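Side-chain contacts in neuraminidase (Influenza A virus, PDB 4GDI), which forms a tetrameric neuraminidase-like glycoprotein that may release terminal sialic acids from glycoconjugates, although its putative active site has diverged: residues 13-18 with 270-275; 54-59 with 94-99; 77-82 with 113-118; 154-159 with 205-210; 193-198 with 256-261. All blocks are in the same frame, centred on the assembly; numbering follows the deposited sequence.

In the fold
Interactions 2 and 3 lie close together in the beta-propeller, with centres about 5 Å apart: strand 78-83, used by interaction 3, stands between the two strands joined in interaction 2, and both contacts reach the second subunit. Across the chain's centre, with its centre about 29 Å from each of theirs, interaction 1 ties the N-terminal arm to a loop. It meets interaction 4 where Lys210 NZ bonds Glu274 OE2 at 2.7 Å. Interaction 5, centred about 26 Å from interaction 4, borders the bound calcium ion; side chains of interaction 4 come within about 8 Å of those of Glu178 and Gln180, residues of a second calcium site that holds no ion in this chain.

Interaction 1: residues 13-18 with 270-275; sequences SQMCEV and FILDEK
Met15 is the first residue of the N-terminal arm 13-18 to touch the loop 270-275. Its side chain leaves the backbone with CG opposite the main-chain nitrogen (chi1 -177°), stays extended as far as the sulfur and then bends, which places SD and CE beside Leu272. SD lies 4.1 Å from Leu272 CD1, and the two side chains slide past each other in opposite directions. The same sulfur meets the aliphatic part of Glu274, 3.9 Å from CG. The carboxylate beyond is engaged elsewhere: Glu274 OE2 forms a salt bridge with Lys210 and accepts a hydrogen bond from Tyr203. Next comes Cys16, whose disulfide to Cys334 ties the arm covalently to a later part of the chain. Val18 then adds a looser apolar touch, its CG2 4.5 Å from Leu272 CD2. Just beyond it the chain enters strand 20-25, an outermost strand in a sheet otherwise made from C-terminal strands, the ring closure by which a beta-propeller joins its two ends.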
# COMPACT_ATOMS: atom_id res chain seq x y z
N SER A 13 -8.14 1.10 -34.02
CA SER A 13 -8.96 1.06 -35.22
C SER A 13 -9.23 -0.33 -35.77
O SER A 13 -10.21 -0.55 -36.47
CB SER A 13 -8.34 1.95 -36.32
OG SER A 13 -7.05 1.49 -36.68
N GLN A 14 -8.36 -1.28 -35.48
CA GLN A 14 -8.60 -2.65 -35.92
C GLN A 14 -8.17 -3.60 -34.82
O GLN A 14 -7.27 -3.30 -34.05
CB GLN A 14 -7.81 -2.95 -37.20
CG GLN A 14 -8.19 -2.07 -38.39
CD GLN A 14 -9.62 -2.30 -38.87
OE1 GLN A 14 -10.18 -3.39 -38.69
NE2 GLN A 14 -10.21 -1.28 -39.48
N MET A 15 -8.82 -4.75 -34.75
CA MET A 15 -8.44 -5.78 -33.81
C MET A 15 -7.16 -6.45 -34.26
O MET A 15 -6.97 -6.66 -35.45
CB MET A 15 -9.53 -6.83 -33.70
CG MET A 15 -9.20 -7.91 -32.65
SD MET A 15 -10.59 -9.01 -32.28
CE MET A 15 -11.64 -7.86 -31.36
N CYS A 16 -6.29 -6.79 -33.32
CA CYS A 16 -5.08 -7.53 -33.66
C CYS A 16 -5.47 -8.88 -34.25
O CYS A 16 -6.49 -9.46 -33.87
CB CYS A 16 -4.20 -7.72 -32.42
SG CYS A 16 -3.63 -6.19 -31.67
N GLU A 17 -4.67 -9.39 -35.18
CA GLU A 17 -4.87 -10.75 -35.65
C GLU A 17 -4.63 -11.69 -34.47
O GLU A 17 -3.66 -11.51 -33.73
CB GLU A 17 -3.89 -11.09 -36.77
CG GLU A 17 -4.31 -10.61 -38.15
CD GLU A 17 -3.90 -11.59 -39.24
OE1 GLU A 17 -2.69 -11.65 -39.56
OE2 GLU A 17 -4.79 -12.31 -39.75
N VAL A 18 -5.49 -12.68 -34.30
CA VAL A 18 -5.31 -13.64 -33.21
C VAL A 18 -5.01 -15.04 -33.73
O VAL A 18 -5.86 -15.67 -34.36
CB VAL A 18 -6.54 -13.72 -32.31
CG1 VAL A 18 -6.36 -14.83 -31.26
CG2 VAL A 18 -6.81 -12.38 -31.65
N PHE A 270 -17.98 -17.08 -23.87
CA PHE A 270 -17.73 -16.12 -24.95
C PHE A 270 -17.43 -16.78 -26.29
O PHE A 270 -16.93 -17.91 -26.35
CB PHE A 270 -16.56 -15.22 -24.57
CG PHE A 270 -15.22 -15.93 -24.51
CD1 PHE A 270 -14.44 -16.05 -25.64
CD2 PHE A 270 -14.74 -16.46 -23.32
CE1 PHE A 270 -13.20 -16.68 -25.59
CE2 PHE A 270 -13.50 -17.09 -23.26
CZ PHE A 270 -12.74 -17.21 -24.40
N ILE A 271 -17.74 -16.04 -27.36
CA ILE A 271 -17.34 -16.36 -28.74
C ILE A 271 -16.76 -15.08 -29.34
O ILE A 271 -17.42 -14.04 -29.33
CB ILE A 271 -18.56 -16.81 -29.59
CG1 ILE A 271 -19.09 -18.16 -29.08
CG2 ILE A 271 -18.22 -16.86 -31.08
CD1 ILE A 271 -20.23 -18.72 -29.90
N LEU A 272 -15.52 -15.13 -29.83
CA LEU A 272 -14.97 -13.98 -30.54
C LEU A 272 -15.60 -13.92 -31.93
O LEU A 272 -15.27 -14.72 -32.81
CB LEU A 272 -13.45 -14.07 -30.65
CG LEU A 272 -12.73 -12.83 -31.17
CD1 LEU A 272 -12.97 -11.64 -30.27
CD2 LEU A 272 -11.23 -13.09 -31.30
N ASP A 273 -16.47 -12.94 -32.10
CA ASP A 273 -17.36 -12.85 -33.25
C ASP A 273 -16.71 -11.97 -34.33
O ASP A 273 -17.15 -10.86 -34.60
CB ASP A 273 -18.70 -12.29 -32.79
CG ASP A 273 -19.72 -12.17 -33.90
OD1 ASP A 273 -19.51 -12.74 -35.00
OD2 ASP A 273 -20.74 -11.49 -33.66
N GLU A 274 -15.66 -12.53 -34.93
CA GLU A 274 -14.90 -11.90 -36.00
C GLU A 274 -14.69 -12.90 -37.15
O GLU A 274 -15.30 -13.96 -37.20
CB GLU A 274 -13.54 -11.45 -35.45
CG GLU A 274 -13.65 -10.53 -34.25
CD GLU A 274 -14.23 -9.18 -34.62
OE1 GLU A 274 -13.92 -8.73 -35.75
OE2 GLU A 274 -14.98 -8.57 -33.82
N LYS A 275 -13.83 -12.54 -38.09
CA LYS A 275 -13.40 -13.45 -39.13
C LYS A 275 -11.88 -13.42 -39.17
O LYS A 275 -11.30 -12.43 -39.60
CB LYS A 275 -13.95 -13.02 -40.49
CG LYS A 275 -15.45 -13.19 -40.65
CD LYS A 275 -15.84 -13.06 -42.12
CE LYS A 275 -17.35 -12.92 -42.26
NZ LYS A 275 -17.71 -12.00 -43.38

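Interaction 2: residues 54-59 with 94-99; sequences FKFFIA and EMILPG
The Phe56 ring meets the tip of Ile96 obliquely, its CE2 3.7 Å and its CD2 3.9 Å from Ile96 CD1, and the two side chains cross at about a right angle. Elsewhere this ring meets that of Trp111, with planes inclined at about 55°, while the neighbouring Phe54 ring has a cation-pi partner in Lys81. The setting is an antiparallel blade sheet of the beta-propeller: strand 78-83 runs between strands 53-64 and 94-98, so this contact spans an intervening strand. A classic beta bulge, with Ile96 and Leu97 both facing Leu79, interrupts the regular pairing. Strand 94-98 also meets the second subunit: the Met95 backbone hydrogen-bonds to it, and Pro98 packs on Thr24 of that subunit. Farther along, Ile58 packs against main chain where Gly99 presents no side chain. Its chain bends at chi2 (-58°), and both of its methyls meet one carbonyl: Ile58 CG2 lies 3.7 Å and CD1 3.5 Å from Gly99 O.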
# COMPACT_ATOMS: atom_id res chain seq x y z
N PHE A 54 -8.06 -4.84 -13.14
CA PHE A 54 -8.56 -5.20 -11.83
C PHE A 54 -9.52 -6.38 -11.94
O PHE A 54 -10.16 -6.60 -12.97
CB PHE A 54 -9.29 -4.01 -11.18
CG PHE A 54 -8.42 -2.79 -11.01
CD1 PHE A 54 -8.26 -1.89 -12.05
CD2 PHE A 54 -7.75 -2.56 -9.81
CE1 PHE A 54 -7.44 -0.76 -11.91
CE2 PHE A 54 -6.92 -1.45 -9.66
CZ PHE A 54 -6.77 -0.54 -10.71
N LYS A 55 -9.61 -7.12 -10.85
CA LYS A 55 -10.63 -8.13 -10.65
C LYS A 55 -11.77 -7.51 -9.85
O LYS A 55 -11.58 -7.07 -8.72
CB LYS A 55 -10.05 -9.33 -9.89
CG LYS A 55 -11.08 -10.39 -9.52
CD LYS A 55 -10.43 -11.64 -8.94
CE LYS A 55 -10.95 -11.93 -7.54
NZ LYS A 55 -10.07 -12.86 -6.78
N PHE A 56 -12.95 -7.46 -10.46
CA PHE A 56 -14.17 -7.06 -9.78
C PHE A 56 -14.92 -8.34 -9.40
O PHE A 56 -14.97 -9.28 -10.19
CB PHE A 56 -15.05 -6.21 -10.71
CG PHE A 56 -14.49 -4.85 -10.98
CD1 PHE A 56 -13.49 -4.68 -11.91
CD2 PHE A 56 -14.98 -3.74 -10.32
CE1 PHE A 56 -12.98 -3.43 -12.17
CE2 PHE A 56 -14.47 -2.49 -10.58
CZ PHE A 56 -13.47 -2.34 -11.49
N PHE A 57 -15.52 -8.36 -8.22
CA PHE A 57 -16.16 -9.58 -7.73
C PHE A 57 -17.10 -9.34 -6.56
O PHE A 57 -17.00 -8.34 -5.85
CB PHE A 57 -15.10 -10.60 -7.31
CG PHE A 57 -14.24 -10.17 -6.16
CD1 PHE A 57 -13.10 -9.42 -6.36
CD2 PHE A 57 -14.56 -10.55 -4.86
CE1 PHE A 57 -12.31 -9.02 -5.29
CE2 PHE A 57 -13.77 -10.16 -3.79
CZ PHE A 57 -12.65 -9.40 -4.00
N ILE A 58 -18.04 -10.27 -6.36
CA ILE A 58 -18.90 -10.23 -5.19
C ILE A 58 -18.22 -11.08 -4.12
O ILE A 58 -17.86 -12.24 -4.38
CB ILE A 58 -20.30 -10.80 -5.49
CG1 ILE A 58 -20.90 -10.15 -6.75
CG2 ILE A 58 -21.22 -10.59 -4.30
CD1 ILE A 58 -21.01 -8.63 -6.67
N ALA A 59 -18.03 -10.52 -2.93
CA ALA A 59 -17.42 -11.27 -1.83
C ALA A 59 -18.48 -12.12 -1.15
O ALA A 59 -19.61 -11.67 -0.97
CB ALA A 59 -16.79 -10.33 -0.82
N GLU A 94 -10.65 -3.43 -2.28
CA GLU A 94 -11.47 -2.29 -1.92
C GLU A 94 -12.94 -2.67 -2.07
O GLU A 94 -13.34 -3.21 -3.09
CB GLU A 94 -11.15 -1.12 -2.84
CG GLU A 94 -12.12 0.03 -2.79
CD GLU A 94 -11.79 1.11 -3.80
OE1 GLU A 94 -10.83 0.92 -4.58
OE2 GLU A 94 -12.48 2.16 -3.80
N MET A 95 -13.74 -2.39 -1.05
CA MET A 95 -15.19 -2.56 -1.17
C MET A 95 -15.75 -1.34 -1.91
O MET A 95 -15.46 -0.21 -1.54
CB MET A 95 -15.84 -2.69 0.21
CG MET A 95 -17.35 -2.88 0.13
SD MET A 95 -18.17 -2.54 1.71
CE MET A 95 -17.93 -4.06 2.60
N ILE A 96 -16.52 -1.58 -2.97
CA ILE A 96 -17.01 -0.50 -3.83
C ILE A 96 -18.46 -0.10 -3.55
O ILE A 96 -18.75 1.08 -3.33
CB ILE A 96 -16.89 -0.87 -5.32
CG1 ILE A 96 -15.42 -1.08 -5.69
CG2 ILE A 96 -17.49 0.24 -6.19
CD1 ILE A 96 -15.22 -1.63 -7.07
N LEU A 97 -19.37 -1.07 -3.60
CA LEU A 97 -20.81 -0.86 -3.38
C LEU A 97 -21.43 -2.18 -2.94
O LEU A 97 -20.87 -3.24 -3.20
CB LEU A 97 -21.50 -0.41 -4.68
CG LEU A 97 -21.40 1.05 -5.15
CD1 LEU A 97 -21.95 1.14 -6.54
CD2 LEU A 97 -22.15 2.01 -4.23
N PRO A 98 -22.60 -2.12 -2.28
CA PRO A 98 -23.38 -3.35 -2.09
C PRO A 98 -23.95 -3.80 -3.43
O PRO A 98 -24.32 -2.95 -4.24
CB PRO A 98 -24.52 -2.91 -1.15
CG PRO A 98 -24.61 -1.45 -1.32
CD PRO A 98 -23.25 -0.94 -1.67
N GLY A 99 -24.01 -5.11 -3.65
CA GLY A 99 -24.55 -5.63 -4.90
C GLY A 99 -24.52 -7.14 -5.00
O GLY A 99 -23.62 -7.78 -4.45

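Interaction 3: residues 77-82 with 113-118; sequences ESLYKT and VLVANG
Two consecutive blades of the beta-propeller pack face against face here, with Leu79 of strand 78-83 set against Val113 and Val115 of strand 111-117. Valines two positions apart point the same way from their strand, and a single leucine methyl serves both: Leu79 CD2 is 3.5 Å from Val113 CG1, a close fit, and 3.9 Å from Val115 CG1. The leucine reaches them with CG swung opposite its backbone nitrogen (chi1 171°). Each valine uses CG1, which in Val115 lies beside the main-chain nitrogen (chi1 -71°). Leu97, from the strand next to Leu79, packs on the same two valines and extends the apolar layer between the blades.

At the end of the interface the packing gives way to polar groups. Asn117 ND2 donates to Pro98 O, so the amide also ties its strand to the first blade, and Trp371 of the second subunit packs on Asn117. Glu77 directs its carboxylate elsewhere, to a salt bridge with Arg43. Its carbonyl faces the amide oxygen of Asn117; two acceptors cannot bond directly, and Glu77 O and Asn117 OD1 stand 4.4 Å apart. A water resolves this by donating to both, at 2.9 Å to Glu77 O and 2.7 Å to Asn117 OD1.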
# COMPACT_ATOMS: atom_id res chain seq x y z
N GLU A 77 -24.26 -8.96 0.44
CA GLU A 77 -23.41 -9.04 -0.74
C GLU A 77 -22.90 -7.69 -1.17
O GLU A 77 -23.68 -6.76 -1.40
CB GLU A 77 -24.18 -9.70 -1.89
CG GLU A 77 -24.73 -11.06 -1.52
CD GLU A 77 -25.25 -11.83 -2.72
OE1 GLU A 77 -24.44 -12.52 -3.37
OE2 GLU A 77 -26.46 -11.76 -2.99
N SER A 78 -21.58 -7.60 -1.31
CA SER A 78 -20.94 -6.38 -1.79
C SER A 78 -19.91 -6.67 -2.88
O SER A 78 -19.23 -7.70 -2.88
CB SER A 78 -20.27 -5.64 -0.62
OG SER A 78 -21.24 -5.10 0.27
N LEU A 79 -19.83 -5.72 -3.81
CA LEU A 79 -18.85 -5.73 -4.88
C LEU A 79 -17.52 -5.15 -4.39
O LEU A 79 -17.49 -4.08 -3.77
CB LEU A 79 -19.39 -4.86 -6.02
CG LEU A 79 -18.43 -4.56 -7.16
CD1 LEU A 79 -18.18 -5.82 -8.01
CD2 LEU A 79 -18.99 -3.41 -8.00
N TYR A 80 -16.43 -5.83 -4.73
CA TYR A 80 -15.07 -5.42 -4.37
C TYR A 80 -14.24 -5.39 -5.64
O TYR A 80 -14.62 -5.97 -6.65
CB TYR A 80 -14.39 -6.45 -3.44
CG TYR A 80 -14.88 -6.49 -2.02
CD1 TYR A 80 -16.17 -6.92 -1.71
CD2 TYR A 80 -14.04 -6.15 -0.96
CE1 TYR A 80 -16.61 -6.98 -0.40
CE2 TYR A 80 -14.47 -6.20 0.35
CZ TYR A 80 -15.75 -6.61 0.63
OH TYR A 80 -16.18 -6.68 1.94
N LYS A 81 -13.09 -4.73 -5.58
CA LYS A 81 -12.10 -4.86 -6.63
C LYS A 81 -10.70 -4.95 -6.07
O LYS A 81 -10.37 -4.36 -5.02
CB LYS A 81 -12.21 -3.74 -7.66
CG LYS A 81 -11.58 -2.43 -7.26
CD LYS A 81 -11.37 -1.56 -8.50
CE LYS A 81 -10.98 -0.13 -8.14
NZ LYS A 81 -10.37 0.58 -9.31
N THR A 82 -9.88 -5.70 -6.78
CA THR A 82 -8.50 -5.99 -6.40
C THR A 82 -7.61 -5.87 -7.64
O THR A 82 -7.99 -6.33 -8.72
CB THR A 82 -8.39 -7.45 -5.89
OG1 THR A 82 -9.24 -7.61 -4.75
CG2 THR A 82 -6.97 -7.80 -5.51
N VAL A 113 -19.78 2.17 -12.52
CA VAL A 113 -20.05 0.91 -11.84
C VAL A 113 -21.55 0.77 -11.67
O VAL A 113 -22.21 1.71 -11.25
CB VAL A 113 -19.41 0.88 -10.43
CG1 VAL A 113 -19.80 -0.39 -9.68
CG2 VAL A 113 -17.88 1.02 -10.52
N LEU A 114 -22.09 -0.39 -12.03
CA LEU A 114 -23.49 -0.70 -11.80
C LEU A 114 -23.62 -1.91 -10.88
O LEU A 114 -22.88 -2.90 -11.00
CB LEU A 114 -24.21 -1.01 -13.12
CG LEU A 114 -24.25 0.07 -14.22
CD1 LEU A 114 -23.04 -0.04 -15.16
CD2 LEU A 114 -25.54 -0.07 -14.99
N VAL A 115 -24.56 -1.83 -9.95
CA VAL A 115 -24.87 -2.96 -9.07
C VAL A 115 -26.37 -3.16 -8.97
O VAL A 115 -27.15 -2.20 -9.06
CB VAL A 115 -24.32 -2.79 -7.64
CG1 VAL A 115 -22.80 -2.90 -7.61
CG2 VAL A 115 -24.78 -1.47 -7.06
N ALA A 116 -26.77 -4.41 -8.74
CA ALA A 116 -28.18 -4.71 -8.53
C ALA A 116 -28.37 -5.18 -7.09
O ALA A 116 -27.55 -5.94 -6.58
CB ALA A 116 -28.65 -5.76 -9.51
N ASN A 117 -29.43 -4.69 -6.45
CA ASN A 117 -29.76 -5.09 -5.08
C ASN A 117 -31.27 -5.32 -4.93
O ASN A 117 -32.06 -4.85 -5.75
CB ASN A 117 -29.33 -4.03 -4.06
CG ASN A 117 -27.83 -3.98 -3.85
OD1 ASN A 117 -27.27 -4.77 -3.09
ND2 ASN A 117 -27.18 -3.05 -4.52
N GLY A 118 -31.65 -6.03 -3.88
CA GLY A 118 -33.05 -6.29 -3.59
C GLY A 118 -33.53 -7.54 -4.28
O GLY A 118 -32.85 -8.10 -5.14
O HOH W 1 -26.45 -5.98 -0.82

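Interaction 4: residues 154-159 with 205-210; sequences CIEGSC and INNLIK
Ile155 and Ile209 form the apolar part of this contact, methyl to methyl, with Ile155 CD1 3.6 Å from Ile209 CD1. A turn at chi2 of Ile209 (77°) carries its CD1 to this meeting. A second branch of the first residue, Ile155 CG2, lies 4.1 Å from Asn207 OD1. Beside it, Glu156 and Asn207 cross at about a right angle, their carboxylate and amide planes 52° apart. Glu156 OE2 comes within 3.8 Å of Asn207 OD1, an approach of two acceptors that is proximity without a bond. What the glutamate does bind lies outside the pair: OE1 makes a salt bridge with Lys229, which also packs against Ile155.

The next shell is the pair of turns carrying these side chains. Ile155 to Ser158 form a type I' turn, closed by Ile155 N to Ser158 O at 2.8 Å and by the reciprocal bond from Ser158 N to Ile155 O. One step back, the disulfide Cys154-Cys159 clamps the neighbouring non-hydrogen-bonded pair. Ile205 and Leu208 are likewise bonded in both directions, Leu208 N to Ile205 O at 2.9 Å, with Asn206 and Asn207 at the bend. Farther out, Ser158 OG bonds Glu178, a residue of a known calcium site of this protein, with no calcium bound there in this chain. Such two-residue beta hairpins, each joining the first two strands of its sheet, meet side by side here in consecutive propeller blades.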
# COMPACT_ATOMS: atom_id res chain seq x y z
N CYS A 154 -17.36 0.92 -23.03
CA CYS A 154 -17.29 2.38 -23.25
C CYS A 154 -16.68 2.75 -24.60
O CYS A 154 -15.66 2.20 -25.00
CB CYS A 154 -16.51 3.06 -22.12
SG CYS A 154 -17.26 2.90 -20.50
N ILE A 155 -17.35 3.66 -25.31
CA ILE A 155 -16.87 4.18 -26.58
C ILE A 155 -17.03 5.70 -26.57
O ILE A 155 -18.15 6.20 -26.52
CB ILE A 155 -17.70 3.66 -27.77
CG1 ILE A 155 -17.76 2.14 -27.78
CG2 ILE A 155 -17.11 4.13 -29.09
CD1 ILE A 155 -18.65 1.62 -28.86
N GLU A 156 -15.92 6.43 -26.61
CA GLU A 156 -15.97 7.89 -26.68
C GLU A 156 -16.88 8.50 -25.63
O GLU A 156 -17.60 9.43 -25.91
CB GLU A 156 -16.45 8.34 -28.08
CG GLU A 156 -15.45 8.06 -29.20
CD GLU A 156 -16.12 7.76 -30.54
OE1 GLU A 156 -17.36 7.85 -30.64
OE2 GLU A 156 -15.39 7.42 -31.50
N GLY A 157 -16.86 7.97 -24.41
CA GLY A 157 -17.63 8.56 -23.34
C GLY A 157 -19.03 8.00 -23.14
O GLY A 157 -19.65 8.27 -22.11
N SER A 158 -19.55 7.26 -24.12
CA SER A 158 -20.81 6.54 -23.93
C SER A 158 -20.53 5.09 -23.50
O SER A 158 -19.78 4.38 -24.17
CB SER A 158 -21.63 6.51 -25.23
OG SER A 158 -22.03 7.81 -25.63
N CYS A 159 -21.14 4.65 -22.40
CA CYS A 159 -20.95 3.28 -21.91
C CYS A 159 -22.23 2.45 -22.05
O CYS A 159 -23.32 2.91 -21.71
CB CYS A 159 -20.48 3.31 -20.46
SG CYS A 159 -18.87 4.17 -20.22
N ILE A 205 -15.15 -3.00 -31.07
CA ILE A 205 -14.20 -2.81 -32.17
C ILE A 205 -14.89 -2.09 -33.32
O ILE A 205 -16.07 -2.34 -33.58
CB ILE A 205 -13.64 -4.15 -32.67
CG1 ILE A 205 -12.39 -3.93 -33.54
CG2 ILE A 205 -14.69 -4.92 -33.47
CD1 ILE A 205 -11.23 -3.26 -32.80
N ASN A 206 -14.13 -1.24 -34.02
CA ASN A 206 -14.67 -0.20 -34.92
C ASN A 206 -16.12 0.21 -34.67
O ASN A 206 -17.01 -0.08 -35.47
CB ASN A 206 -14.46 -0.52 -36.43
CG ASN A 206 -14.15 -1.98 -36.70
OD1 ASN A 206 -14.96 -2.86 -36.43
ND2 ASN A 206 -12.97 -2.23 -37.29
N ASN A 207 -16.35 0.89 -33.55
CA ASN A 207 -17.67 1.44 -33.20
C ASN A 207 -18.85 0.44 -33.09
O ASN A 207 -20.02 0.84 -33.03
CB ASN A 207 -18.02 2.58 -34.15
CG ASN A 207 -17.08 3.77 -34.00
OD1 ASN A 207 -17.30 4.65 -33.17
ND2 ASN A 207 -16.02 3.79 -34.80
N LEU A 208 -18.55 -0.86 -33.03
CA LEU A 208 -19.56 -1.89 -32.79
C LEU A 208 -19.35 -2.50 -31.42
O LEU A 208 -18.23 -2.54 -30.92
CB LEU A 208 -19.43 -3.01 -33.82
CG LEU A 208 -19.78 -2.63 -35.26
CD1 LEU A 208 -19.61 -3.83 -36.17
CD2 LEU A 208 -21.20 -2.10 -35.32
N ILE A 209 -20.43 -2.99 -30.83
CA ILE A 209 -20.34 -3.71 -29.57
C ILE A 209 -20.80 -5.12 -29.92
O ILE A 209 -21.84 -5.29 -30.55
CB ILE A 209 -21.23 -3.10 -28.47
CG1 ILE A 209 -20.89 -1.61 -28.21
CG2 ILE A 209 -21.08 -3.91 -27.15
CD1 ILE A 209 -21.44 -0.66 -29.25
N LYS A 210 -20.02 -6.12 -29.53
CA LYS A 210 -20.37 -7.49 -29.78
C LYS A 210 -20.37 -8.24 -28.47
O LYS A 210 -19.40 -8.15 -27.71
CB LYS A 210 -19.35 -8.09 -30.75
CG LYS A 210 -19.46 -7.48 -32.14
CD LYS A 210 -18.43 -8.04 -33.07
CE LYS A 210 -18.33 -7.20 -34.35
NZ LYS A 210 -17.21 -7.72 -35.17

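Interaction 5: residues 193-198 with 256-261; sequences TGINFE and CKMAQE
Apolar contact between these loops rests on one methyl group, Met258 CE, which lies 4.1 Å from Ile195 CG2. The methionine chain runs out toward the other loop and bends at its last torsion (chi3 67°), turning CE to the isoleucine; the two side chains meet at a slant.

Against the main chain, the same methyl sits 3.9 Å from Gly194 O in van der Waals contact. That carbonyl has its polar partner in Asn218 ND2, and Met258 also packs on Asn218.

Polar bonding holds the loop 193-198 in shape behind the contact. Asn196 ND2 donates to Glu198 OE2 at 3.0 Å (N-H...O 153°), with the acceptor close to the amide plane and offering the lone pair that faces away from its other oxygen. Asn196 OD1 accepts from Leu216 N, and Glu198 OE1 is salt-bridged to Arg146, so both polar ends are secured more than once.

Sugar and metal flank the contact. A fucose of the attached glycan touches Thr193 and Ile195. Ile195 packs on Asn215 and Met258 on Asp219, while Ala259 N bonds Asp219 OD1; Asn215 and Asp219, with Asp245, Gly263 and Gly265, form the site of the bound calcium ion, which these loops border.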
# COMPACT_ATOMS: atom_id res chain seq x y z
N THR A 193 -37.64 -12.84 -28.33
CA THR A 193 -38.71 -13.83 -28.39
C THR A 193 -38.17 -15.20 -28.78
O THR A 193 -37.50 -15.35 -29.80
CB THR A 193 -39.81 -13.40 -29.39
OG1 THR A 193 -40.40 -12.17 -28.94
CG2 THR A 193 -40.88 -14.46 -29.53
N GLY A 194 -38.43 -16.20 -27.94
CA GLY A 194 -38.00 -17.56 -28.23
C GLY A 194 -36.65 -17.95 -27.66
O GLY A 194 -36.23 -19.10 -27.78
N ILE A 195 -35.96 -17.01 -27.02
CA ILE A 195 -34.67 -17.32 -26.42
C ILE A 195 -34.51 -16.65 -25.06
O ILE A 195 -35.40 -15.94 -24.60
CB ILE A 195 -33.47 -16.91 -27.33
CG1 ILE A 195 -33.30 -15.38 -27.35
CG2 ILE A 195 -33.65 -17.45 -28.74
CD1 ILE A 195 -31.97 -14.93 -27.95
N ASN A 196 -33.36 -16.89 -24.44
CA ASN A 196 -32.96 -16.28 -23.18
C ASN A 196 -31.52 -15.80 -23.37
O ASN A 196 -30.74 -16.48 -24.03
CB ASN A 196 -33.06 -17.33 -22.05
CG ASN A 196 -32.48 -16.85 -20.74
OD1 ASN A 196 -31.54 -17.44 -20.22
ND2 ASN A 196 -33.05 -15.81 -20.19
N PHE A 197 -31.18 -14.64 -22.81
CA PHE A 197 -29.89 -13.99 -23.08
C PHE A 197 -29.25 -13.40 -21.82
O PHE A 197 -29.22 -12.17 -21.65
CB PHE A 197 -30.07 -12.88 -24.12
CG PHE A 197 -28.79 -12.53 -24.86
CD1 PHE A 197 -27.84 -11.69 -24.28
CD2 PHE A 197 -28.54 -13.04 -26.14
CE1 PHE A 197 -26.66 -11.37 -24.97
CE2 PHE A 197 -27.37 -12.72 -26.82
CZ PHE A 197 -26.43 -11.89 -26.24
N GLU A 198 -28.77 -14.27 -20.93
CA GLU A 198 -28.16 -13.86 -19.67
C GLU A 198 -26.64 -13.76 -19.79
O GLU A 198 -26.04 -14.28 -20.74
CB GLU A 198 -28.47 -14.89 -18.57
CG GLU A 198 -29.96 -15.21 -18.38
CD GLU A 198 -30.75 -14.08 -17.77
OE1 GLU A 198 -30.19 -13.27 -17.00
OE2 GLU A 198 -31.96 -14.00 -18.07
N CYS A 256 -27.89 -23.06 -38.77
CA CYS A 256 -28.12 -21.89 -37.95
C CYS A 256 -29.18 -22.17 -36.88
O CYS A 256 -29.64 -21.25 -36.20
CB CYS A 256 -28.53 -20.71 -38.82
SG CYS A 256 -27.19 -20.19 -39.93
N LYS A 257 -29.54 -23.43 -36.70
CA LYS A 257 -30.58 -23.77 -35.73
C LYS A 257 -30.02 -23.90 -34.32
O LYS A 257 -28.86 -24.24 -34.13
CB LYS A 257 -31.31 -25.05 -36.15
CG LYS A 257 -32.03 -24.91 -37.49
CD LYS A 257 -33.07 -26.00 -37.69
CE LYS A 257 -32.45 -27.39 -37.70
NZ LYS A 257 -33.50 -28.46 -37.74
N MET A 258 -30.88 -23.62 -33.35
CA MET A 258 -30.55 -23.79 -31.94
C MET A 258 -30.24 -25.25 -31.62
O MET A 258 -30.80 -26.16 -32.23
CB MET A 258 -31.73 -23.32 -31.09
CG MET A 258 -31.98 -21.83 -31.23
SD MET A 258 -33.55 -21.26 -30.56
CE MET A 258 -33.32 -21.55 -28.82
N ALA A 259 -29.32 -25.46 -30.69
CA ALA A 259 -29.00 -26.79 -30.18
C ALA A 259 -29.81 -27.03 -28.91
O ALA A 259 -29.38 -26.70 -27.80
CB ALA A 259 -27.52 -26.89 -29.89
N GLN A 260 -30.99 -27.60 -29.06
CA GLN A 260 -31.90 -27.71 -27.93
C GLN A 260 -31.57 -28.87 -26.99
O GLN A 260 -32.04 -28.87 -25.86
CB GLN A 260 -33.34 -27.77 -28.42
CG GLN A 260 -33.59 -26.79 -29.56
CD GLN A 260 -34.92 -26.07 -29.45
OE1 GLN A 260 -35.04 -25.06 -28.74
NE2 GLN A 260 -35.92 -26.57 -30.17
N GLU A 261 -30.76 -29.82 -27.43
CA GLU A 261 -30.38 -30.93 -26.54
C GLU A 261 -29.63 -30.39 -25.33
O GLU A 261 -28.53 -29.85 -25.46
CB GLU A 261 -29.52 -31.98 -27.26
CG GLU A 261 -29.29 -33.25 -26.42
CD GLU A 261 -28.22 -34.19 -26.98
OE1 GLU A 261 -27.70 -33.94 -28.08
OE2 GLU A 261 -27.91 -35.19 -26.29